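Local coordinates for Mlr7391 protein (Mesorhizobium loti, PDB 3HK4), which is of unproven function but, as an NTF2-like protein with a SnoaL-like domain, is probably related to polyketide cyclases, at residues A[49-54]-A[62-67]; A[77-82]-A[106-111]; A[100-105]-A[113-118]. All blocks are in the same frame, centred on the assembly; numbering follows the deposited sequence.

How the interactions relate
All three contacts are antiparallel pairings within one mixed sheet of the NTF2-like fold. Interaction 1 pairs 50-53 with 62-64 at one margin of the sheet; interactions 2 and 3 sit toward the other, where strand 96-107 is shared between them. Their centres are 12 Å apart, and they touch directly: Val105 CG2 lies 3.5 Å from His80 CB. Interaction 1 is about 22 Å from interaction 2 and 21 Å from interaction 3, centre to centre, yet helix 66-78 starts in the first and finishes in interaction 2. The dimer brings these two ends together, since His64 N of one subunit bonds Asn79 OD1 of the other.

Interaction 1 (A[49-54]-A[62-67]); sequences DIASYE and VSHGKE
Tyr53 lies against Val62 and ends near His64 on one face of a short antiparallel beta hairpin, strands 50-53 and 62-64, at one margin of the NTF2-like sheet. From CB, the tyrosine side chain leaves anti to its carbonyl carbon (chi1 -64°), which stands the ring up off the sheet, leaning on the Val62 side chain. CD1 meets both methyls of Val62, CE1 comes 3.8 Å from Val62 CG1, and OH ends 3.9 Å from His64 CE1. A leucine here has neither ring nor hydroxyl, and would probably open a gap beside Val62 CG1 and leave the water at His64 NE2 without its weak second partner. The histidine ring also leans on Ala51, whose CB is 3.7 Å from His64 ND1, and water ties both its nitrogens: one water joins His64 ND1 to Asp49 O, while another lies in the ring plane at His64 NE2 and reaches Tyr53 OH weakly.

Beneath these side chains the backbones of Ser52 and Ser63 exchange a pair of N-H to O bonds, both 2.8 Å. Both side chains leave on the other face; Ser52 OG bonds Glu132 and Lys72, and Ser63 OG bonds Trp75 of the second subunit. The pairing ends at the N-cap of helix 66-78, where Gly65 N donates to Ile50 O at 2.9 Å. Ile50 CG2 packs 3.6 Å from Lys66 CA. The same Ile50 O takes a second bond, 3.0 Å, from a water that donates also to Gly65 O and accepts from Ser63 OG at 2.7 Å.

Interaction 2 (A[77-82]-A[106-111]); sequences QENHEV and TPKATG
His80 turns its CG anti to the carbonyl carbon (chi1 -59°), swinging the imidazole over to Pro107, while Lys108 runs extended from CG to CE and then bends at its last torsion (chi4 67°), curling NZ onto the end of helix 66-78. The histidine meets the proline obliquely: CD2 is the atom in contact, 3.6 Å from Pro107 CA and 3.8 Å from Pro107 CB. The lysine follows the backbone of Glu78 and Asn79 like a strap. Its CB and CG lie beside Asn79 O, its CD and CE beside Glu78 O. Lys108 NZ is modelled 2.4 Å from Glu78 O, too short to trust in detail, so a bond there is likely but its geometry is doubtful.

The two backbones pair antiparallel. Glu81 and Thr106 exchange N-H to O bonds in both directions, Thr106 N to Glu81 O at 2.8 Å. Two residues along, beyond the non-hydrogen-bonded pair His80-Pro107, Lys108 N donates to Asn79 O, also 2.8 Å away, in an almost straight bond (171°). A water donates to that oxygen too and accepts from Ala109 N, which gives Asn79 O two partners and ties the loop after Pro107 to the helix exit.

The contact sits where helix 66-78 passes into strand 80-93, at the open end of its hairpin with strand 96-107. Trp76 of the helix stacks on the His80 ring and its carbonyl accepts from ND1; His64 of the second subunit packs against Lys108.

Interaction 3 (A[100-105]-A[113-118]); sequences RFKFDV and RVTMDE
Arg100 holds Asp117 through NE and NH2 at one end of this antiparallel hairpin, with guanidinium and carboxylate planes only 12° apart. NE reaches Asp117 OD1 at 2.8 Å, and NH2 meets the syn lone pair of Asp117 OD2 at 3.2 Å; a bend at chi2 (-89°) turns the arginine across to it. At the far end Asp104 OD2 accepts, through its anti lone pair, from Arg113 NH2 at 3.2 Å, but here the two planes stand 83° apart. Thr115 OG1 is modelled so close to Asp104 OD1 that this bond's geometry is doubtful; with Arg113 it would hold the carboxylate from both oxygens.

The other face is apolar at its centre. In one of two modelled conformers Met116, a selenomethionine, lays CB over one face of the Phe103 ring, 3.6 Å from its centroid, and sets CG 3.6 Å from Val105 CG1. Val105 and Val114 run side by side.

Reciprocal backbone bonds at Phe101-Glu118, Phe103-Met116 and Val105-Val114 set the register, with Lys102-Asp117 and Asp104-Thr115 as the non-hydrogen-bonded pairs between them. Farther out, strand 80-93 flanks 96-107 opposite 114-125, with His83 against Asp104 and Arg113, while Trp76 of helix 66-78 packs on Phe103 and Val105.

Interaction 1 (A[49-54]-A[62-67])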
# COMPACT_ATOMS: atom_id res chain seq x y z
N ASP A 49 7.91 2.78 14.86
CA ASP A 49 8.76 2.27 13.82
C ASP A 49 8.46 0.80 13.50
O ASP A 49 9.36 0.07 13.10
CB ASP A 49 10.22 2.46 14.22
CG ASP A 49 10.61 1.73 15.49
OD1 ASP A 49 9.74 1.31 16.27
OD2 ASP A 49 11.81 1.59 15.73
N ILE A 50 7.22 0.37 13.67
CA ILE A 50 6.87 -1.00 13.37
C ILE A 50 7.26 -1.42 11.92
O ILE A 50 6.97 -0.71 10.97
CB ILE A 50 5.36 -1.25 13.61
CG1 ILE A 50 5.04 -2.72 13.41
CG2 ILE A 50 4.47 -0.26 12.74
CD1 ILE A 50 3.69 -3.24 13.95
N ALA A 51 7.89 -2.60 11.78
CA ALA A 51 8.23 -3.21 10.49
C ALA A 51 7.22 -4.31 10.19
O ALA A 51 6.92 -5.10 11.05
CB ALA A 51 9.64 -3.81 10.56
N SER A 52 6.66 -4.33 8.99
CA SER A 52 5.65 -5.31 8.61
C SER A 52 6.15 -6.03 7.39
O SER A 52 6.49 -5.40 6.39
CB SER A 52 4.35 -4.60 8.31
OG SER A 52 3.29 -5.55 8.00
N TYR A 53 6.14 -7.36 7.43
CA TYR A 53 6.68 -8.20 6.38
C TYR A 53 5.65 -9.20 5.85
O TYR A 53 5.27 -10.11 6.56
CB TYR A 53 7.88 -9.01 6.94
CG TYR A 53 9.05 -8.19 7.37
CD1 TYR A 53 10.01 -7.80 6.47
CD2 TYR A 53 9.20 -7.80 8.70
CE1 TYR A 53 11.10 -7.06 6.87
CE2 TYR A 53 10.26 -7.07 9.09
CZ TYR A 53 11.19 -6.68 8.17
OH TYR A 53 12.25 -5.93 8.58
N GLU A 54 5.25 -9.05 4.59
CA GLU A 54 4.39 -10.03 3.93
C GLU A 54 5.31 -11.15 3.45
O GLU A 54 6.53 -10.96 3.41
CB GLU A 54 3.64 -9.40 2.75
CG GLU A 54 2.55 -8.42 3.17
CD GLU A 54 1.36 -9.11 3.82
OE1 GLU A 54 1.22 -10.35 3.65
OE2 GLU A 54 0.54 -8.42 4.49
N VAL A 62 7.29 -5.07 2.15
CA VAL A 62 7.99 -4.68 3.34
C VAL A 62 7.60 -3.27 3.70
O VAL A 62 7.75 -2.38 2.89
CB VAL A 62 9.48 -4.77 3.15
CG1 VAL A 62 10.16 -4.28 4.41
CG2 VAL A 62 9.88 -6.27 2.79
N SER A 63 7.12 -3.06 4.92
CA SER A 63 6.72 -1.70 5.33
C SER A 63 7.35 -1.27 6.65
O SER A 63 7.54 -2.09 7.54
CB SER A 63 5.18 -1.68 5.40
OG SER A 63 4.74 -0.44 5.97
N HIS A 64 7.73 0.02 6.77
CA HIS A 64 8.31 0.56 7.98
C HIS A 64 7.58 1.83 8.39
O HIS A 64 7.38 2.71 7.57
CB HIS A 64 9.81 0.88 7.79
CG HIS A 64 10.66 -0.34 7.59
ND1 HIS A 64 11.18 -1.07 8.63
CD2 HIS A 64 11.08 -0.96 6.45
CE1 HIS A 64 11.86 -2.09 8.15
NE2 HIS A 64 11.83 -2.05 6.83
N GLY A 65 7.19 1.91 9.66
CA GLY A 65 6.54 3.09 10.22
C GLY A 65 5.11 2.75 10.58
O GLY A 65 4.45 2.01 9.85
N LYS A 66 4.62 3.34 11.68
CA LYS A 66 3.25 3.08 12.17
C LYS A 66 2.17 3.67 11.25
O LYS A 66 1.14 3.01 10.88
CB LYS A 66 3.14 3.62 13.62
CG LYS A 66 1.82 3.37 14.31
CD LYS A 66 1.86 3.74 15.77
CE LYS A 66 0.53 3.50 16.46
NZ LYS A 66 0.56 3.81 17.94
N GLU A 67 2.41 4.90 10.84
CA GLU A 67 1.48 5.60 9.96
C GLU A 67 1.47 4.93 8.60
O GLU A 67 0.40 4.77 8.01
CB GLU A 67 1.86 7.07 9.83
CG GLU A 67 0.84 7.89 9.09
CD GLU A 67 -0.46 8.10 9.85
OE1 GLU A 67 -0.54 7.80 11.06
OE2 GLU A 67 -1.41 8.61 9.23
O HOH W 1 11.09 0.40 11.10
O HOH W 2 5.00 -0.41 8.67
O HOH W 3 13.51 -4.08 5.94

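Interaction 2 (A[77-82]-A[106-111])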
# COMPACT_ATOMS: atom_id res chain seq x y z
N GLN A 77 -8.13 -2.60 2.95
CA GLN A 77 -9.57 -2.61 3.22
C GLN A 77 -10.37 -2.11 2.05
O GLN A 77 -11.45 -2.62 1.74
CB GLN A 77 -9.85 -1.73 4.47
CG GLN A 77 -9.37 -2.36 5.78
CD GLN A 77 -10.12 -3.69 6.14
OE1 GLN A 77 -11.32 -3.85 5.85
NE2 GLN A 77 -9.39 -4.63 6.77
N GLU A 78 -9.87 -1.07 1.39
CA GLU A 78 -10.55 -0.50 0.21
C GLU A 78 -10.52 -1.36 -1.03
O GLU A 78 -11.27 -1.08 -1.95
CB GLU A 78 -9.87 0.79 -0.20
CG GLU A 78 -9.91 1.90 0.85
CD GLU A 78 -10.92 2.99 0.59
OE1 GLU A 78 -11.68 2.91 -0.42
OE2 GLU A 78 -10.92 3.96 1.38
N ASN A 79 -9.63 -2.35 -1.06
CA ASN A 79 -9.44 -3.22 -2.19
C ASN A 79 -9.88 -4.65 -1.95
O ASN A 79 -9.66 -5.50 -2.81
CB ASN A 79 -7.97 -3.23 -2.62
CG ASN A 79 -7.59 -1.99 -3.36
OD1 ASN A 79 -7.70 -1.94 -4.60
ND2 ASN A 79 -7.26 -0.95 -2.64
N HIS A 80 -10.49 -4.93 -0.79
CA HIS A 80 -11.00 -6.28 -0.51
C HIS A 80 -12.30 -6.21 0.26
O HIS A 80 -12.50 -5.29 1.06
CB HIS A 80 -9.99 -7.05 0.33
CG HIS A 80 -8.66 -7.19 -0.30
ND1 HIS A 80 -7.70 -6.20 -0.25
CD2 HIS A 80 -8.11 -8.21 -1.00
CE1 HIS A 80 -6.64 -6.58 -0.93
NE2 HIS A 80 -6.85 -7.81 -1.38
N GLU A 81 -13.18 -7.16 -0.02
CA GLU A 81 -14.40 -7.39 0.78
C GLU A 81 -14.09 -8.64 1.64
O GLU A 81 -13.77 -9.71 1.10
CB GLU A 81 -15.62 -7.67 -0.09
CG GLU A 81 -16.88 -7.69 0.77
CD GLU A 81 -18.12 -7.98 -0.01
OE1 GLU A 81 -18.06 -7.96 -1.28
OE2 GLU A 81 -19.15 -8.26 0.67
N VAL A 82 -14.23 -8.50 2.96
CA VAL A 82 -13.96 -9.59 3.86
C VAL A 82 -15.30 -10.26 4.10
O VAL A 82 -16.28 -9.58 4.38
CB VAL A 82 -13.32 -9.11 5.18
CG1 VAL A 82 -14.35 -8.48 6.08
CG2 VAL A 82 -12.62 -10.29 5.88
N THR A 106 -12.81 -11.25 -1.04
CA THR A 106 -12.90 -11.03 -2.47
C THR A 106 -12.09 -9.80 -2.81
O THR A 106 -12.50 -8.66 -2.51
CB THR A 106 -14.33 -10.79 -2.97
OG1 THR A 106 -15.13 -11.94 -2.70
CG2 THR A 106 -14.30 -10.54 -4.47
N PRO A 107 -10.93 -10.01 -3.43
CA PRO A 107 -10.11 -8.91 -3.89
C PRO A 107 -10.78 -8.17 -5.05
O PRO A 107 -11.31 -8.81 -5.99
CB PRO A 107 -8.85 -9.60 -4.41
CG PRO A 107 -8.84 -10.92 -3.78
CD PRO A 107 -10.29 -11.30 -3.76
N LYS A 108 -10.81 -6.84 -4.98
CA LYS A 108 -11.32 -6.04 -6.09
C LYS A 108 -10.61 -6.31 -7.43
O LYS A 108 -11.20 -6.16 -8.49
CB LYS A 108 -11.14 -4.55 -5.81
CG LYS A 108 -12.23 -3.85 -5.11
CD LYS A 108 -12.00 -2.33 -5.29
CE LYS A 108 -13.13 -1.49 -4.72
NZ LYS A 108 -13.20 -1.59 -3.24
N ALA A 109 -9.33 -6.65 -7.38
CA ALA A 109 -8.56 -6.91 -8.59
C ALA A 109 -9.13 -8.08 -9.41
O ALA A 109 -9.20 -8.00 -10.64
CB ALA A 109 -7.11 -7.18 -8.24
N THR A 110 -9.55 -9.14 -8.74
CA THR A 110 -10.09 -10.31 -9.43
C THR A 110 -11.59 -10.48 -9.35
O THR A 110 -12.20 -11.15 -10.20
CB THR A 110 -9.48 -11.57 -8.83
OG1 THR A 110 -9.95 -11.74 -7.48
CG2 THR A 110 -7.96 -11.47 -8.85
N GLY A 111 -12.21 -9.94 -8.31
CA GLY A 111 -13.65 -10.18 -8.12
C GLY A 111 -13.99 -11.64 -7.86
O GLY A 111 -15.16 -12.02 -7.94
O HOH W 4 -7.50 -6.25 -4.92

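Interaction 3 (A[100-105]-A[113-118])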
# COMPACT_ATOMS: atom_id res chain seq x y z
N ARG A 100 -3.33 -17.25 13.98
CA ARG A 100 -3.65 -17.91 12.72
C ARG A 100 -4.97 -17.30 12.24
O ARG A 100 -5.93 -17.23 12.99
CB ARG A 100 -3.72 -19.42 12.92
CG ARG A 100 -3.85 -20.24 11.59
CD ARG A 100 -5.29 -20.42 11.21
NE ARG A 100 -5.47 -21.38 10.14
CZ ARG A 100 -5.38 -22.71 10.28
NH1 ARG A 100 -5.07 -23.28 11.45
NH2 ARG A 100 -5.59 -23.47 9.22
N PHE A 101 -4.95 -16.81 11.00
CA PHE A 101 -6.05 -16.11 10.36
C PHE A 101 -6.53 -16.98 9.24
O PHE A 101 -5.72 -17.42 8.45
CB PHE A 101 -5.56 -14.83 9.76
CG PHE A 101 -4.95 -13.87 10.75
CD1 PHE A 101 -5.75 -13.05 11.51
CD2 PHE A 101 -3.59 -13.76 10.87
CE1 PHE A 101 -5.22 -12.14 12.39
CE2 PHE A 101 -3.02 -12.89 11.76
CZ PHE A 101 -3.83 -12.05 12.52
N LYS A 102 -7.83 -17.27 9.22
CA LYS A 102 -8.49 -18.03 8.13
C LYS A 102 -9.76 -17.25 7.80
O LYS A 102 -10.67 -17.15 8.62
CB LYS A 102 -8.78 -19.50 8.49
CG LYS A 102 -8.99 -20.36 7.24
CD LYS A 102 -9.59 -21.76 7.49
CE LYS A 102 -8.58 -22.79 8.00
NZ LYS A 102 -9.20 -24.18 8.08
N PHE A 103 -9.80 -16.65 6.62
CA PHE A 103 -10.94 -15.83 6.20
C PHE A 103 -11.15 -15.85 4.70
O PHE A 103 -10.19 -16.00 3.93
CB PHE A 103 -10.74 -14.37 6.65
CG PHE A 103 -9.47 -13.75 6.14
CD1 PHE A 103 -8.26 -13.90 6.84
CD2 PHE A 103 -9.45 -13.01 4.96
CE1 PHE A 103 -7.05 -13.31 6.36
CE2 PHE A 103 -8.25 -12.42 4.48
CZ PHE A 103 -7.05 -12.57 5.19
N ASP A 104 -12.41 -15.74 4.28
CA ASP A 104 -12.74 -15.61 2.87
C ASP A 104 -12.72 -14.14 2.57
O ASP A 104 -13.14 -13.33 3.38
CB ASP A 104 -14.12 -16.22 2.50
CG ASP A 104 -14.10 -17.75 2.42
OD1 ASP A 104 -13.07 -18.39 2.71
OD2 ASP A 104 -15.14 -18.32 2.06
N VAL A 105 -12.25 -13.80 1.38
CA VAL A 105 -12.13 -12.44 0.96
C VAL A 105 -12.28 -12.35 -0.55
O VAL A 105 -11.93 -13.29 -1.27
CB VAL A 105 -10.71 -11.88 1.36
CG1 VAL A 105 -9.64 -12.64 0.69
CG2 VAL A 105 -10.57 -10.48 0.95
N ARG A 113 -13.71 -14.72 -5.09
CA ARG A 113 -13.61 -14.99 -3.68
C ARG A 113 -12.65 -16.12 -3.37
O ARG A 113 -12.75 -17.19 -3.95
CB ARG A 113 -14.96 -15.37 -3.20
CG ARG A 113 -15.05 -15.70 -1.75
CD ARG A 113 -16.51 -15.89 -1.43
NE ARG A 113 -16.68 -16.30 -0.05
CZ ARG A 113 -17.73 -16.02 0.71
NH1 ARG A 113 -18.75 -15.29 0.27
NH2 ARG A 113 -17.76 -16.48 1.95
N VAL A 114 -11.75 -15.89 -2.42
CA VAL A 114 -10.75 -16.88 -2.05
C VAL A 114 -10.67 -17.00 -0.55
O VAL A 114 -11.16 -16.13 0.17
CB VAL A 114 -9.35 -16.50 -2.58
CG1 VAL A 114 -9.35 -16.54 -4.09
CG2 VAL A 114 -8.90 -15.12 -2.04
N THR A 115 -10.08 -18.09 -0.08
CA THR A 115 -9.87 -18.26 1.33
C THR A 115 -8.41 -17.98 1.59
O THR A 115 -7.57 -18.56 0.93
CB THR A 115 -10.19 -19.68 1.79
OG1 THR A 115 -11.60 -19.88 1.69
CG2 THR A 115 -9.79 -19.88 3.21
N MSE A 116 -8.14 -17.08 2.52
CA MSE A 116 -6.81 -16.78 2.94
C MSE A 116 -6.54 -17.59 4.19
O MSE A 116 -7.45 -17.83 4.99
CB MSE A 116 -6.66 -15.29 3.20
CG MSE A 116 -6.83 -14.45 1.92
SE MSE A 116 -5.57 -14.94 0.48
CE MSE A 116 -6.20 -13.71 -0.86
N ASP A 117 -5.33 -18.11 4.31
CA ASP A 117 -4.98 -18.87 5.49
C ASP A 117 -3.55 -18.49 5.78
O ASP A 117 -2.63 -18.79 5.01
CB ASP A 117 -5.15 -20.36 5.18
CG ASP A 117 -5.04 -21.26 6.40
OD1 ASP A 117 -4.71 -20.82 7.51
OD2 ASP A 117 -5.28 -22.46 6.25
N GLU A 118 -3.37 -17.72 6.84
CA GLU A 118 -2.05 -17.23 7.18
C GLU A 118 -1.76 -17.20 8.67
O GLU A 118 -2.65 -17.27 9.53
CB GLU A 118 -1.81 -15.86 6.54
CG GLU A 118 -2.83 -14.81 6.71
CD GLU A 118 -2.35 -13.43 6.23
OE1 GLU A 118 -1.44 -13.39 5.35
OE2 GLU A 118 -2.88 -12.40 6.75